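Local coordinates for protein putative alpha-ketoglutarate-dependent taurine dioxygenase (Burkholderia xenovorans, PDB 5HSX) that probably acts as an iron- and 2-oxoglutarate-dependent dioxygenase of the TfdA/TauD family, with a sodium ion occupying its metal site in this crystal, at residues 56-61 and 268-273; 122-127 and 153-158; 130-135 and 202-207; 207-210 and 215-218; 226-231 and 237-242. All blocks are in the same frame, centred on the assembly; numbering follows the deposited sequence.

Contact 1 (56-61 and 268-273). With NA (sodium ion), chain M.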
# COMPACT_ATOMS: atom_id res chain seq x y z
N LYS B 56 13.38 -1.32 16.15
CA LYS B 56 12.17 -2.08 16.46
C LYS B 56 11.10 -1.93 15.37
O LYS B 56 10.43 -2.91 15.02
CB LYS B 56 11.60 -1.62 17.80
CG LYS B 56 10.31 -2.32 18.20
CD LYS B 56 9.85 -1.78 19.55
CE LYS B 56 8.58 -2.45 20.04
NZ LYS B 56 8.22 -1.87 21.36
N TRP B 57 10.92 -0.72 14.85
CA TRP B 57 9.84 -0.45 13.91
C TRP B 57 10.30 -0.32 12.46
O TRP B 57 9.46 -0.13 11.57
CB TRP B 57 9.08 0.81 14.36
CG TRP B 57 8.28 0.52 15.61
CD1 TRP B 57 8.56 0.91 16.89
CD2 TRP B 57 7.10 -0.29 15.69
NE1 TRP B 57 7.60 0.41 17.76
CE2 TRP B 57 6.70 -0.34 17.04
CE3 TRP B 57 6.33 -0.98 14.74
CZ2 TRP B 57 5.58 -1.04 17.47
CZ3 TRP B 57 5.21 -1.68 15.16
CH2 TRP B 57 4.84 -1.70 16.52
N ARG B 58 11.61 -0.43 12.21
CA ARG B 58 12.22 -0.51 10.88
C ARG B 58 12.29 0.83 10.15
O ARG B 58 13.27 1.09 9.44
CB ARG B 58 11.49 -1.50 9.97
CG ARG B 58 11.14 -2.85 10.59
CD ARG B 58 12.31 -3.50 11.28
NE ARG B 58 11.86 -4.72 11.94
CZ ARG B 58 12.66 -5.61 12.52
NH1 ARG B 58 13.97 -5.43 12.51
NH2 ARG B 58 12.14 -6.68 13.10
N VAL B 59 11.25 1.65 10.27
CA VAL B 59 11.26 3.01 9.75
C VAL B 59 10.52 3.90 10.74
O VAL B 59 9.44 3.53 11.21
CB VAL B 59 10.64 3.12 8.34
CG1 VAL B 59 9.18 2.55 8.29
CG2 VAL B 59 10.66 4.57 7.86
N VAL B 60 11.10 5.04 11.07
CA VAL B 60 10.45 5.98 11.98
C VAL B 60 10.29 7.32 11.27
O VAL B 60 11.08 7.67 10.38
CB VAL B 60 11.22 6.14 13.31
CG1 VAL B 60 11.23 4.80 14.07
CG2 VAL B 60 12.66 6.62 13.07
N PHE B 61 9.25 8.05 11.65
CA PHE B 61 8.87 9.28 10.97
C PHE B 61 8.79 10.44 11.96
O PHE B 61 8.34 10.26 13.09
CB PHE B 61 7.53 9.13 10.25
CG PHE B 61 7.48 7.98 9.28
CD1 PHE B 61 8.06 8.09 8.02
CD2 PHE B 61 6.84 6.80 9.62
CE1 PHE B 61 8.00 7.04 7.12
CE2 PHE B 61 6.77 5.74 8.72
CZ PHE B 61 7.36 5.86 7.46
N ASN B 268 17.90 0.16 6.33
CA ASN B 268 18.05 -0.58 5.09
C ASN B 268 18.45 -2.03 5.29
O ASN B 268 18.41 -2.81 4.34
CB ASN B 268 19.11 0.07 4.21
CG ASN B 268 18.63 1.31 3.54
OD1 ASN B 268 17.60 1.30 2.86
ND2 ASN B 268 19.37 2.40 3.73
N ARG B 269 18.89 -2.42 6.48
CA ARG B 269 19.20 -3.81 6.69
C ARG B 269 17.96 -4.67 6.90
O ARG B 269 18.07 -5.90 6.86
CB ARG B 269 20.15 -3.94 7.88
CG ARG B 269 21.37 -3.04 7.72
CD ARG B 269 22.10 -2.84 9.01
NE ARG B 269 21.27 -2.17 10.00
CZ ARG B 269 21.71 -1.76 11.19
NH1 ARG B 269 22.98 -1.93 11.53
NH2 ARG B 269 20.87 -1.17 12.03
N ALA B 270 16.79 -4.04 7.10
CA ALA B 270 15.57 -4.77 7.40
C ALA B 270 14.38 -4.33 6.55
O ALA B 270 13.26 -4.75 6.83
CB ALA B 270 15.20 -4.60 8.88
N THR B 271 14.59 -3.50 5.53
CA THR B 271 13.47 -2.97 4.76
C THR B 271 13.82 -2.94 3.28
O THR B 271 14.99 -2.90 2.88
CB THR B 271 13.07 -1.54 5.16
OG1 THR B 271 14.17 -0.64 4.95
CG2 THR B 271 12.61 -1.48 6.63
N ALA B 272 12.77 -2.94 2.47
CA ALA B 272 12.81 -2.37 1.13
C ALA B 272 11.75 -1.29 1.07
O ALA B 272 10.86 -1.23 1.92
CB ALA B 272 12.58 -3.42 0.04
N HIS B 273 11.85 -0.42 0.06
CA HIS B 273 10.89 0.66 -0.04
C HIS B 273 10.54 0.91 -1.49
O HIS B 273 11.17 0.39 -2.42
CB HIS B 273 11.40 1.95 0.63
CG HIS B 273 12.67 2.49 0.04
ND1 HIS B 273 13.91 2.03 0.42
CD2 HIS B 273 12.89 3.45 -0.89
CE1 HIS B 273 14.84 2.68 -0.26
NE2 HIS B 273 14.25 3.54 -1.06
NA NA M . 15.59 3.87 -2.82
O HOH W 1 13.85 5.35 -3.59
O HOH W 2 16.42 5.62 -1.68
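Arg58 lies against Ala270 and Thr271 at a seam of the double-stranded beta-helix, the cupin-type barrel of TfdA dioxygenases, where the link between helix 44-57 and strand 59-62 meets the start of strand 271-274. The touching is done by the aliphatic part of the arginine: Arg58 CB rests on Thr271 CG2 at 3.5 Å, and two bonds further out Arg58 CD reaches Ala270 CB at 3.9 Å. A bend at chi2 (-50°) folds the side chain along the second segment and lets one arginine serve two neighbours. The Ala270 methyl approaches the guanidinium obliquely, with Arg58 NH1 3.9 Å from Ala270 CB, and the guanidinium continues past this small methyl to a salt bridge of NH2 with Glu215. Arg58 itself is the first residue to leave helical geometry, with a positive phi of 77° that turns the chain from helix into strand. Thr271 divides its branches between two tasks. Its methyl faces the arginine, while OG1 is hydrogen-bonded to the carbonyl oxygen of Asp267, so a buried hydroxyl is satisfied and the rotation of the side chain is fixed. Two residues beyond Thr271 the same strand supplies a ligand of the sodium ion, which His273 NE2 binds at 2.2 Å.

Contact 2 (122-127 and 153-158). With NA (sodium ion), chain M.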
# COMPACT_ATOMS: atom_id res chain seq x y z
N TRP B 122 10.19 -1.78 -5.97
CA TRP B 122 10.60 -2.11 -4.61
C TRP B 122 12.08 -2.45 -4.56
O TRP B 122 12.57 -3.25 -5.37
CB TRP B 122 9.80 -3.30 -4.10
CG TRP B 122 8.38 -2.98 -3.73
CD1 TRP B 122 7.26 -3.08 -4.52
CD2 TRP B 122 7.95 -2.51 -2.45
NE1 TRP B 122 6.14 -2.70 -3.78
CE2 TRP B 122 6.55 -2.35 -2.51
CE3 TRP B 122 8.62 -2.20 -1.26
CZ2 TRP B 122 5.80 -1.91 -1.42
CZ3 TRP B 122 7.88 -1.75 -0.17
CH2 TRP B 122 6.48 -1.60 -0.26
N HIS B 123 12.79 -1.89 -3.58
CA HIS B 123 14.24 -2.09 -3.52
C HIS B 123 14.79 -1.69 -2.17
O HIS B 123 14.18 -0.92 -1.41
CB HIS B 123 14.95 -1.27 -4.60
CG HIS B 123 14.78 0.19 -4.40
ND1 HIS B 123 13.59 0.84 -4.66
CD2 HIS B 123 15.63 1.13 -3.93
CE1 HIS B 123 13.71 2.12 -4.37
NE2 HIS B 123 14.95 2.33 -3.95
N THR B 124 15.98 -2.21 -1.89
CA THR B 124 16.82 -1.78 -0.78
C THR B 124 17.99 -1.00 -1.37
O THR B 124 18.59 -1.43 -2.36
CB THR B 124 17.29 -2.98 0.04
OG1 THR B 124 16.15 -3.73 0.51
CG2 THR B 124 18.11 -2.52 1.23
N ASP B 125 18.30 0.15 -0.78
CA ASP B 125 19.23 1.09 -1.42
C ASP B 125 20.62 0.49 -1.62
O ASP B 125 21.23 -0.04 -0.69
CB ASP B 125 19.33 2.36 -0.59
CG ASP B 125 18.09 3.21 -0.71
OD1 ASP B 125 17.51 3.23 -1.81
OD2 ASP B 125 17.71 3.85 0.29
N VAL B 126 21.14 0.64 -2.85
CA VAL B 126 22.52 0.33 -3.21
C VAL B 126 22.93 -1.10 -2.86
O VAL B 126 24.08 -1.34 -2.49
CB VAL B 126 23.51 1.33 -2.55
CG1 VAL B 126 24.82 1.42 -3.34
CG2 VAL B 126 22.89 2.70 -2.42
N THR B 127 22.01 -2.07 -2.99
CA THR B 127 22.49 -3.42 -2.69
C THR B 127 23.37 -3.98 -3.80
O THR B 127 23.92 -5.07 -3.63
CB THR B 127 21.36 -4.41 -2.40
OG1 THR B 127 20.47 -4.51 -3.52
CG2 THR B 127 20.59 -4.03 -1.14
N THR B 153 8.53 -2.01 3.34
CA THR B 153 8.12 -3.34 3.74
C THR B 153 9.16 -3.93 4.69
O THR B 153 10.35 -3.60 4.61
CB THR B 153 7.91 -4.25 2.54
OG1 THR B 153 7.41 -5.51 3.00
CG2 THR B 153 9.22 -4.44 1.73
N ASN B 154 8.69 -4.79 5.58
CA ASN B 154 9.49 -5.33 6.68
C ASN B 154 10.07 -6.67 6.23
O ASN B 154 9.37 -7.68 6.20
CB ASN B 154 8.62 -5.47 7.92
CG ASN B 154 9.35 -6.03 9.11
OD1 ASN B 154 10.41 -6.64 8.98
ND2 ASN B 154 8.78 -5.83 10.29
N LEU B 155 11.37 -6.69 5.89
CA LEU B 155 12.00 -7.91 5.39
C LEU B 155 12.22 -8.95 6.48
O LEU B 155 12.41 -10.13 6.16
CB LEU B 155 13.34 -7.57 4.73
CG LEU B 155 13.21 -6.59 3.54
CD1 LEU B 155 14.58 -6.34 2.94
CD2 LEU B 155 12.27 -7.14 2.51
N VAL B 156 12.21 -8.54 7.74
CA VAL B 156 12.37 -9.50 8.83
C VAL B 156 11.07 -10.25 9.06
O VAL B 156 11.04 -11.49 9.13
CB VAL B 156 12.83 -8.78 10.11
CG1 VAL B 156 12.77 -9.73 11.30
CG2 VAL B 156 14.26 -8.24 9.94
N ALA B 157 9.96 -9.51 9.14
CA ALA B 157 8.64 -10.14 9.18
C ALA B 157 8.44 -11.06 7.98
O ALA B 157 7.92 -12.18 8.13
CB ALA B 157 7.55 -9.07 9.24
N ALA B 158 8.83 -10.60 6.78
CA ALA B 158 8.65 -11.43 5.59
C ALA B 158 9.43 -12.73 5.71
O ALA B 158 8.90 -13.81 5.41
CB ALA B 158 9.07 -10.65 4.34
NA NA M . 15.59 3.87 -2.82
O HOH W 1 13.85 5.35 -3.59
O HOH W 2 16.42 5.62 -1.68
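Trp122 brings the six-membered part of its indole up to the methyl of Thr153, with Trp122 CZ3 3.6 Å from Thr153 CG2 and Trp122 CE3 3.8 Å from the same methyl. The methyl meets the ring obliquely. Thr153 suits the place because its two branches differ in character: with OG1 anti to the backbone N (chi1 -175°), the hydroxyl is hydrogen-bonded to the carbonyl oxygen of Val247, and CG2 is left to pack on the indole. A second, looser touch follows along both segments, where Leu155 CD1 comes within 3.9 Å of Thr124 OG1. That hydroxyl is hydrogen-bonded to the carbonyl oxygen of Thr271, so the leucine methyl covers a polar atom already provided for. Between the two contacting residues of 153-158, Asn154 serves as N-cap of helix 155-161. Its OD1 accepts from Ala157 N at 2.9 Å in a nearly straight bond (169°), the donor lying well above the carbonyl plane, and a weak bond from Val156 N joins it. Strand 271-274 runs between strands 122-123 and 150-154 in one antiparallel sheet, so the segments share no backbone hydrogen bond, and the indole reaches across to Thr153, touching its backbone N as well as its methyl. Beyond Trp122, His123 NE2 binds the sodium ion at 2.0 Å and Asp125 OD1 at 2.2 Å; His273 NE2, the O atom of Asn323 and two waters complete the site. The His-X-Asp pair with a distant histidine is the facial triad characteristic of iron- and 2-oxoglutarate-dependent dioxygenases, here holding sodium where iron is expected.

Contact 3 (130-135 and 202-207)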
# COMPACT_ATOMS: atom_id res chain seq x y z
N VAL B 130 28.98 -3.85 -2.23
CA VAL B 130 29.32 -4.87 -1.23
C VAL B 130 28.98 -4.40 0.18
O VAL B 130 28.69 -5.23 1.06
CB VAL B 130 30.80 -5.28 -1.35
CG1 VAL B 130 31.71 -4.16 -0.87
CG2 VAL B 130 31.06 -6.57 -0.56
N ASN B 131 28.99 -3.09 0.42
CA ASN B 131 28.63 -2.51 1.72
C ASN B 131 27.50 -1.50 1.52
O ASN B 131 27.73 -0.28 1.50
CB ASN B 131 29.84 -1.86 2.38
CG ASN B 131 30.49 -0.81 1.50
OD1 ASN B 131 30.52 -0.94 0.27
ND2 ASN B 131 30.98 0.25 2.11
N PRO B 132 26.25 -1.97 1.40
CA PRO B 132 25.14 -1.03 1.23
C PRO B 132 24.97 -0.16 2.45
O PRO B 132 25.31 -0.58 3.58
CB PRO B 132 23.93 -1.96 1.02
CG PRO B 132 24.53 -3.28 0.56
CD PRO B 132 25.81 -3.38 1.34
N PRO B 133 24.46 1.06 2.29
CA PRO B 133 24.26 1.93 3.45
C PRO B 133 23.26 1.30 4.41
O PRO B 133 22.27 0.70 4.00
CB PRO B 133 23.71 3.23 2.84
CG PRO B 133 23.12 2.81 1.53
CD PRO B 133 24.03 1.71 1.04
N TRP B 134 23.53 1.43 5.71
CA TRP B 134 22.63 0.77 6.65
C TRP B 134 21.35 1.56 6.90
O TRP B 134 20.35 0.97 7.32
CB TRP B 134 23.35 0.48 7.97
CG TRP B 134 23.51 1.62 8.94
CD1 TRP B 134 24.60 2.45 9.07
CD2 TRP B 134 22.58 2.01 9.95
NE1 TRP B 134 24.38 3.35 10.10
CE2 TRP B 134 23.15 3.10 10.65
CE3 TRP B 134 21.31 1.55 10.34
CZ2 TRP B 134 22.50 3.73 11.71
CZ3 TRP B 134 20.66 2.18 11.39
CH2 TRP B 134 21.26 3.26 12.06
N ALA B 135 21.34 2.87 6.62
CA ALA B 135 20.16 3.68 6.89
C ALA B 135 20.16 4.89 5.98
O ALA B 135 21.21 5.31 5.47
CB ALA B 135 20.10 4.14 8.35
N THR B 202 27.57 -7.54 -7.15
CA THR B 202 27.90 -8.05 -5.82
C THR B 202 27.09 -9.30 -5.54
O THR B 202 25.92 -9.39 -5.92
CB THR B 202 27.63 -6.99 -4.74
OG1 THR B 202 28.48 -5.86 -4.95
CG2 THR B 202 27.87 -7.56 -3.33
N GLU B 203 27.73 -10.27 -4.89
CA GLU B 203 27.05 -11.46 -4.40
C GLU B 203 26.70 -11.24 -2.93
O GLU B 203 27.60 -11.05 -2.11
CB GLU B 203 27.91 -12.71 -4.58
CG GLU B 203 27.19 -13.99 -4.13
CD GLU B 203 28.09 -15.22 -4.19
OE1 GLU B 203 28.58 -15.55 -5.29
OE2 GLU B 203 28.30 -15.84 -3.14
N HIS B 204 25.41 -11.29 -2.60
CA HIS B 204 24.91 -11.13 -1.24
C HIS B 204 24.23 -12.40 -0.76
O HIS B 204 23.73 -13.18 -1.58
CB HIS B 204 23.88 -9.99 -1.16
CG HIS B 204 24.47 -8.62 -1.20
ND1 HIS B 204 25.37 -8.17 -0.25
CD2 HIS B 204 24.27 -7.59 -2.05
CE1 HIS B 204 25.71 -6.92 -0.54
NE2 HIS B 204 25.05 -6.54 -1.62
N PRO B 205 24.17 -12.63 0.55
CA PRO B 205 23.28 -13.68 1.06
C PRO B 205 21.83 -13.32 0.75
O PRO B 205 21.45 -12.15 0.76
CB PRO B 205 23.54 -13.67 2.57
CG PRO B 205 23.92 -12.24 2.85
CD PRO B 205 24.74 -11.82 1.65
N LEU B 206 21.03 -14.34 0.46
CA LEU B 206 19.60 -14.07 0.33
C LEU B 206 18.97 -13.79 1.69
O LEU B 206 17.92 -13.15 1.75
CB LEU B 206 18.89 -15.25 -0.34
CG LEU B 206 18.18 -14.99 -1.66
CD1 LEU B 206 19.16 -14.43 -2.69
CD2 LEU B 206 17.54 -16.29 -2.14
N VAL B 207 19.59 -14.26 2.77
CA VAL B 207 19.13 -13.99 4.13
C VAL B 207 20.23 -13.22 4.85
O VAL B 207 21.34 -13.74 5.04
CB VAL B 207 18.78 -15.29 4.88
CG1 VAL B 207 18.36 -14.98 6.30
CG2 VAL B 207 17.69 -16.05 4.13
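The loop that leads from the metal-binding His-X-Asp region into strand 135-140 of the dioxygenase barrel packs here against strand 200-209, which pairs with three others in the adjoining antiparallel sheet. His204 and Pro132 approach from opposite directions: Pro132 CG lies 4.0 Å from His204 NE2 and equally near His204 CE1, meeting the imidazole obliquely. Proline offers a compact, rigid apolar surface for this and holds the loop extended. Val130 contributes mainly backbone, its carbonyl oxygen standing at the ring's edge near the plane, with Val130 O 3.8 Å from His204 CE1. On the imidazole's face sits a residue of its own strand, for Thr202 CG2 lies 3.4 Å above the ring plane, offset toward the rim. The same threonine reaches across to the loop, bringing Thr202 CG2 to 3.7 Å from Val130 CA. With OG1 anti to the carbonyl carbon (chi1 -63°), its hydroxyl turns to the carbonyl oxygen of Ala128, to which it is hydrogen-bonded. A histidine is useful at this buried spot because both ring nitrogens find polar partners. ND1 pairs with the Ser306 hydroxyl, and NE2 has weak hydrogen bonds to the carbonyl oxygens of Thr127 and Ala129, which should limit rotation of the ring. Although Val130 N comes to 3.4 Å from Thr202 OG1, the angle is too poor for a hydrogen bond.

Contact 4 (207-210 and 215-218)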
# COMPACT_ATOMS: atom_id res chain seq x y z
N VAL B 207 19.59 -14.26 2.77
CA VAL B 207 19.13 -13.99 4.13
C VAL B 207 20.23 -13.22 4.85
O VAL B 207 21.34 -13.74 5.04
CB VAL B 207 18.78 -15.29 4.88
CG1 VAL B 207 18.36 -14.98 6.30
CG2 VAL B 207 17.69 -16.05 4.13
N ARG B 208 19.94 -11.98 5.23
CA ARG B 208 20.94 -11.14 5.90
C ARG B 208 20.71 -11.14 7.40
O ARG B 208 19.62 -10.79 7.87
CB ARG B 208 20.91 -9.70 5.38
CG ARG B 208 21.96 -8.86 6.10
CD ARG B 208 22.08 -7.40 5.60
NE ARG B 208 23.20 -6.77 6.31
CZ ARG B 208 23.66 -5.54 6.09
NH1 ARG B 208 23.11 -4.78 5.15
NH2 ARG B 208 24.68 -5.08 6.81
N VAL B 209 21.74 -11.50 8.16
CA VAL B 209 21.65 -11.48 9.61
C VAL B 209 21.92 -10.07 10.13
O VAL B 209 23.02 -9.53 9.96
CB VAL B 209 22.63 -12.49 10.23
CG1 VAL B 209 22.51 -12.44 11.74
CG2 VAL B 209 22.33 -13.88 9.69
N HIS B 210 20.93 -9.49 10.79
CA HIS B 210 21.02 -8.10 11.22
C HIS B 210 22.14 -7.94 12.25
O HIS B 210 22.15 -8.65 13.27
CB HIS B 210 19.68 -7.64 11.79
CG HIS B 210 19.56 -6.16 11.95
ND1 HIS B 210 20.28 -5.45 12.88
CD2 HIS B 210 18.79 -5.25 11.29
CE1 HIS B 210 19.97 -4.16 12.78
NE2 HIS B 210 19.06 -4.02 11.83
N GLU B 215 18.38 -10.55 14.02
CA GLU B 215 17.26 -11.04 13.23
C GLU B 215 17.71 -11.35 11.80
O GLU B 215 18.71 -10.84 11.31
CB GLU B 215 16.13 -10.01 13.20
CG GLU B 215 15.54 -9.69 14.57
CD GLU B 215 14.75 -8.39 14.57
OE1 GLU B 215 15.33 -7.34 14.24
OE2 GLU B 215 13.54 -8.43 14.89
N ARG B 216 16.93 -12.20 11.14
CA ARG B 216 17.18 -12.54 9.74
C ARG B 216 16.22 -11.78 8.84
O ARG B 216 15.00 -11.83 9.05
CB ARG B 216 17.03 -14.05 9.53
CG ARG B 216 18.14 -14.80 10.24
CD ARG B 216 17.94 -16.28 10.15
NE ARG B 216 18.99 -16.97 10.90
CZ ARG B 216 19.18 -18.29 10.87
NH1 ARG B 216 18.38 -19.05 10.13
NH2 ARG B 216 20.16 -18.84 11.59
N ALA B 217 16.77 -11.10 7.84
CA ALA B 217 15.98 -10.35 6.86
C ALA B 217 16.00 -11.07 5.52
O ALA B 217 17.05 -11.53 5.08
CB ALA B 217 16.53 -8.93 6.68
N LEU B 218 14.84 -11.12 4.86
CA LEU B 218 14.75 -11.67 3.51
C LEU B 218 15.27 -10.61 2.55
O LEU B 218 14.55 -9.69 2.16
CB LEU B 218 13.30 -12.09 3.21
CG LEU B 218 12.98 -12.84 1.92
CD1 LEU B 218 13.87 -14.06 1.77
CD2 LEU B 218 11.49 -13.23 1.90
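Strands 207-209 and 216-218 run antiparallel, their N-to-C directions 150° apart, and Arg208 with Ala217 forms the hydrogen-bonded pair between two non-hydrogen-bonded ones, Val207 with Leu218 and Val209 with Arg216. Arg208 N gives to Ala217 O at 2.9 Å in the carbonyl plane, and Ala217 N returns a bond to Arg208 O at 2.9 Å. Past the regular strand, His210 N donates to Glu215 O at 2.6 Å, almost straight at 177°. Diagonally across the strands, Val207 CG1 packs on Arg216 CB at 3.6 Å, and the extended arginine chain then runs on to Asp171. Valine's branched CB suits a strand and offers a methyl to this aliphatic stem. On the other face Ala217, small enough to lie under helix 155-161, brings its CB to 3.8 Å from Arg208 O. His210 CB covers Glu215 O, the two 3.4 Å apart, while its ring leads away: NE2 is hydrogen-bonded to Asp267, and ND1 to the backbone nitrogens of Glu212 and Thr213. Glu215 in turn holds Thr213 through OE1. Regular strand pairing closed by a short connection of four residues makes this a beta hairpin.

Contact 5 (226-231 and 237-242). With EDO (1,2-ethanediol), chain P.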
# COMPACT_ATOMS: atom_id res chain seq x y z
N LYS B 226 19.27 -9.98 -9.23
CA LYS B 226 19.05 -10.47 -10.59
C LYS B 226 18.95 -11.98 -10.69
O LYS B 226 18.20 -12.49 -11.53
CB LYS B 226 20.19 -10.00 -11.51
CG LYS B 226 20.40 -8.50 -11.50
CD LYS B 226 19.12 -7.76 -11.82
CE LYS B 226 19.36 -6.25 -11.92
NZ LYS B 226 18.07 -5.56 -12.23
N SER B 227 19.71 -12.72 -9.87
CA SER B 227 19.73 -14.16 -9.99
C SER B 227 20.18 -14.79 -8.68
O SER B 227 20.87 -14.15 -7.87
CB SER B 227 20.65 -14.61 -11.13
OG SER B 227 21.99 -14.20 -10.87
N ILE B 228 19.82 -16.05 -8.51
CA ILE B 228 20.24 -16.86 -7.37
C ILE B 228 21.41 -17.72 -7.82
O ILE B 228 21.33 -18.40 -8.85
CB ILE B 228 19.08 -17.72 -6.85
CG1 ILE B 228 17.97 -16.81 -6.30
CG2 ILE B 228 19.57 -18.73 -5.78
CD1 ILE B 228 16.69 -17.56 -5.87
N VAL B 229 22.51 -17.70 -7.05
CA VAL B 229 23.72 -18.42 -7.43
C VAL B 229 23.48 -19.92 -7.36
O VAL B 229 22.89 -20.43 -6.39
CB VAL B 229 24.89 -18.00 -6.53
CG1 VAL B 229 26.13 -18.83 -6.85
CG2 VAL B 229 25.18 -16.51 -6.72
N GLY B 230 23.93 -20.65 -8.39
CA GLY B 230 24.01 -22.09 -8.31
C GLY B 230 22.74 -22.85 -8.65
O GLY B 230 22.72 -24.08 -8.48
N VAL B 231 21.70 -22.16 -9.11
CA VAL B 231 20.48 -22.81 -9.59
C VAL B 231 20.30 -22.42 -11.06
O VAL B 231 20.98 -21.54 -11.58
CB VAL B 231 19.24 -22.42 -8.76
CG1 VAL B 231 19.47 -22.73 -7.26
CG2 VAL B 231 18.88 -20.95 -8.93
N GLN B 237 14.45 -17.72 -11.57
CA GLN B 237 13.32 -16.84 -11.89
C GLN B 237 12.10 -17.17 -11.03
O GLN B 237 11.46 -16.27 -10.46
CB GLN B 237 12.99 -16.97 -13.38
CG GLN B 237 11.78 -16.12 -13.84
CD GLN B 237 11.61 -16.19 -15.34
OE1 GLN B 237 11.41 -17.27 -15.91
NE2 GLN B 237 11.71 -15.03 -16.01
N VAL B 238 11.76 -18.46 -10.94
CA VAL B 238 10.57 -18.88 -10.19
C VAL B 238 10.72 -18.53 -8.71
O VAL B 238 9.80 -18.00 -8.07
CB VAL B 238 10.35 -20.39 -10.40
CG1 VAL B 238 9.45 -20.96 -9.32
CG2 VAL B 238 9.75 -20.64 -11.79
N LEU B 239 11.89 -18.82 -8.14
CA LEU B 239 12.11 -18.57 -6.72
C LEU B 239 12.13 -17.08 -6.41
O LEU B 239 11.58 -16.65 -5.39
CB LEU B 239 13.43 -19.22 -6.26
CG LEU B 239 13.38 -20.75 -6.23
CD1 LEU B 239 14.80 -21.30 -6.04
CD2 LEU B 239 12.42 -21.23 -5.12
N LEU B 240 12.78 -16.28 -7.26
CA LEU B 240 12.76 -14.83 -7.02
C LEU B 240 11.34 -14.27 -7.09
O LEU B 240 10.95 -13.47 -6.23
CB LEU B 240 13.67 -14.11 -8.00
CG LEU B 240 15.16 -14.35 -7.75
CD1 LEU B 240 15.97 -13.59 -8.79
CD2 LEU B 240 15.55 -13.90 -6.35
N GLU B 241 10.55 -14.68 -8.09
CA GLU B 241 9.17 -14.18 -8.18
C GLU B 241 8.34 -14.62 -6.97
O GLU B 241 7.49 -13.86 -6.49
CB GLU B 241 8.53 -14.62 -9.50
CG GLU B 241 9.20 -13.88 -10.68
CD GLU B 241 8.56 -14.12 -12.03
OE1 GLU B 241 7.57 -14.87 -12.12
OE2 GLU B 241 9.09 -13.55 -13.01
N LEU B 242 8.58 -15.82 -6.46
CA LEU B 242 7.91 -16.27 -5.23
C LEU B 242 8.24 -15.35 -4.06
O LEU B 242 7.35 -14.89 -3.34
CB LEU B 242 8.32 -17.71 -4.91
CG LEU B 242 7.87 -18.27 -3.56
CD1 LEU B 242 6.34 -18.53 -3.59
CD2 LEU B 242 8.66 -19.53 -3.23
C1 EDO P . 12.12 -12.57 -14.01
O1 EDO P . 11.16 -12.15 -13.03
C2 EDO P . 13.56 -12.25 -13.58
O2 EDO P . 14.01 -13.15 -12.57
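Ile228 is wedged between two consecutive leucines of the facing helix. The Ile228 and Leu239 side chains cross at about a right angle, with Ile228 CD1 3.7 Å from Leu239 CB, while Ile228 and Leu240 slide past each other in opposite directions and bring Ile228 CG1 to 3.8 Å from Leu240 CD2. With CG1 anti to the carbonyl carbon (chi1 -65°) and the chain then extended, the isoleucine reaches straight at the helix. The other methyl of Leu240 turns to the strand backbone, where Leu240 CD1 lies 3.7 Å from Lys226 O and 4.0 Å from Ser227 CA. Branched apolar side chains fill the interface between strand and helix, and no hydrogen bond crosses it. The unit is a strand packed on the helix that follows it: strand 225-228 lies at the margin of an antiparallel sheet, and the axes of 226-228 and 237-242 pass 8.2 Å apart at 108°. A type II turn from Ile228 to Val231 begins the connection, and Gly230, with a phi of 85°, occupies the position where such turns commonly carry glycine. Further out, Ser236 OG is hydrogen-bonded to Ile228 N and ties the helix's first turn to the strand. Strand 174-179 pairs with Lys226, Ser227 and Val229 through backbone bonds, and Phe169 of helix 164-171 touches Leu239. On the helix's polar side a 1,2-ethanediol, probably from the crystallisation liquor, has its O1 only 2.5 Å from Glu241 OE2, a distance so short that the details of this bond are doubtful.

In the fold
Contacts 1 and 2 lie closest to the metal, their centres about 8 Å apart, and meet in the sheet where strand 271-274 runs between 122-123 and 150-154; both supply ligands of the sodium ion. Along the chain contact 1 encloses all the others, contacts 2 and 3 interleave, and contacts 4 and 5 follow. Contacts 3 and 4 share Val207 on strand 200-209, and contact 5 belongs to the same five-stranded sheet, its centre about 24 Å from that of contact 1. Contacts 1 and 4 touch through their side chains. The barrel around the metal is thus tied to the outer sheet.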